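Local coordinates for protein ribose-phosphate pyrophosphokinase (Thermus thermophilus, PDB 7PN0) that makes phosphoribosyl pyrophosphate by transferring the diphosphate group of ATP to ribose 5-phosphate, at residues A[239-244]-A[263-268]. Numbering follows the deposited sequence.
Sequences AKEVYA and PVKEVA
With chi1 at -74°, Tyr243 sets its CG beside the backbone N, and Lys265 does the same with its own CG (chi1 -80°), which comes 3.9 Å from Tyr243 CE1. The lysine's CB lies over one face of the tyrosine ring, a CH-pi contact 3.8 Å from the centroid. Tyr243 lies on strand 241-246, and Lys265 on the residues that lead into its parallel neighbour, 266-270, in the sheet of the C-terminal PRTase-like domain; a beta-alpha-beta crossover through helix 255-261 joins the two strands. Next along, CB of Glu266 reaches Tyr243 CD2 at 3.9 Å, while its carboxylate turns to Tyr153, Arg157 and Arg282. Helix 147-157 packs on this same side through Tyr153, Phe154 and Arg157, so an alanine in place of Tyr243 would probably open a gap between sheet and helix and leave the Lys265 methylenes without their aromatic mate. Glu241 OE1 comes 3.6 Å from Lys265 CE, but NZ stays beyond contact and OE2 is hydrogen-bonded to Thr213 OG1. On the other side of the sheet Ala244 CB meets Val264 CG2 at 4.2 Å, and Ala244 also touches Leu227 of helix 225-236. Backbone hydrogen bonds join the segments: Lys265 N to Val242 O, Ala244 N to Glu266 O, and Ala268 N to Ala244 O. Before strand 266-270 begins, a water accepts from Val242 N at 3.0 Å and donates to Pro263 O at 2.6 Å.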
# COMPACT_ATOMS: atom_id res chain seq x y z
N ALA A 239 9.34 55.55 10.16
CA ALA A 239 8.84 54.83 11.36
C ALA A 239 9.64 55.28 12.58
O ALA A 239 10.86 55.43 12.48
CB ALA A 239 8.93 53.33 11.18
N LYS A 240 9.01 55.40 13.73
CA LYS A 240 9.77 55.64 14.99
C LYS A 240 10.76 54.49 15.19
O LYS A 240 11.95 54.73 15.47
CB LYS A 240 8.79 55.73 16.16
CG LYS A 240 9.44 55.94 17.52
CD LYS A 240 8.42 56.34 18.55
CE LYS A 240 9.00 56.50 19.94
NZ LYS A 240 7.92 56.34 20.95
N GLU A 241 10.28 53.25 15.02
CA GLU A 241 11.00 52.06 15.48
C GLU A 241 10.25 50.82 14.98
O GLU A 241 9.06 50.96 14.64
CB GLU A 241 11.04 52.01 17.00
CG GLU A 241 9.64 51.91 17.62
CD GLU A 241 9.65 52.10 19.12
OE1 GLU A 241 10.76 52.26 19.64
OE2 GLU A 241 8.56 52.08 19.75
N VAL A 242 10.94 49.67 15.00
CA VAL A 242 10.42 48.39 14.42
C VAL A 242 10.69 47.26 15.43
O VAL A 242 11.81 47.16 15.91
CB VAL A 242 11.02 48.05 13.04
CG1 VAL A 242 10.24 46.90 12.42
CG2 VAL A 242 11.01 49.24 12.09
N TYR A 243 9.64 46.51 15.77
CA TYR A 243 9.70 45.25 16.54
C TYR A 243 9.31 44.13 15.59
O TYR A 243 8.36 44.34 14.84
CB TYR A 243 8.72 45.26 17.71
CG TYR A 243 9.19 46.12 18.85
CD1 TYR A 243 9.08 47.51 18.80
CD2 TYR A 243 9.75 45.55 19.98
CE1 TYR A 243 9.55 48.30 19.84
CE2 TYR A 243 10.17 46.33 21.05
CZ TYR A 243 10.08 47.71 20.97
OH TYR A 243 10.53 48.44 22.02
N ALA A 244 10.05 43.03 15.59
CA ALA A 244 9.81 41.91 14.65
C ALA A 244 9.54 40.66 15.48
O ALA A 244 10.16 40.52 16.55
CB ALA A 244 10.99 41.69 13.78
N PRO A 263 18.59 48.61 12.84
CA PRO A 263 17.98 49.40 13.91
C PRO A 263 16.79 48.71 14.59
O PRO A 263 16.17 49.29 15.44
CB PRO A 263 17.50 50.68 13.20
CG PRO A 263 17.37 50.30 11.75
CD PRO A 263 18.39 49.21 11.52
N VAL A 264 16.47 47.48 14.18
CA VAL A 264 15.31 46.76 14.79
C VAL A 264 15.47 46.74 16.31
O VAL A 264 16.56 46.42 16.80
CB VAL A 264 15.14 45.34 14.21
CG1 VAL A 264 16.30 44.43 14.57
CG2 VAL A 264 13.81 44.74 14.58
N LYS A 265 14.42 47.06 17.06
CA LYS A 265 14.53 47.17 18.53
C LYS A 265 14.72 45.79 19.13
O LYS A 265 15.45 45.65 20.13
CB LYS A 265 13.28 47.77 19.15
CG LYS A 265 13.23 49.29 19.03
CD LYS A 265 14.42 49.94 19.71
CE LYS A 265 14.31 51.44 19.80
NZ LYS A 265 15.33 51.97 20.73
N GLU A 266 13.95 44.84 18.64
CA GLU A 266 13.93 43.51 19.26
C GLU A 266 13.38 42.52 18.24
O GLU A 266 12.55 42.93 17.40
CB GLU A 266 13.05 43.54 20.49
CG GLU A 266 13.18 42.34 21.37
CD GLU A 266 12.60 42.61 22.75
OE1 GLU A 266 11.45 42.29 22.97
OE2 GLU A 266 13.32 43.17 23.58
N VAL A 267 13.81 41.28 18.37
CA VAL A 267 13.35 40.18 17.48
C VAL A 267 12.97 39.02 18.40
O VAL A 267 13.85 38.53 19.13
CB VAL A 267 14.43 39.79 16.47
CG1 VAL A 267 13.94 38.69 15.54
CG2 VAL A 267 14.90 41.02 15.68
N ALA A 268 11.70 38.65 18.36
CA ALA A 268 11.15 37.56 19.19
C ALA A 268 10.81 36.39 18.27
O ALA A 268 10.29 36.62 17.16
CB ALA A 268 9.93 38.05 19.93
O HOH W 1 13.83 50.40 15.34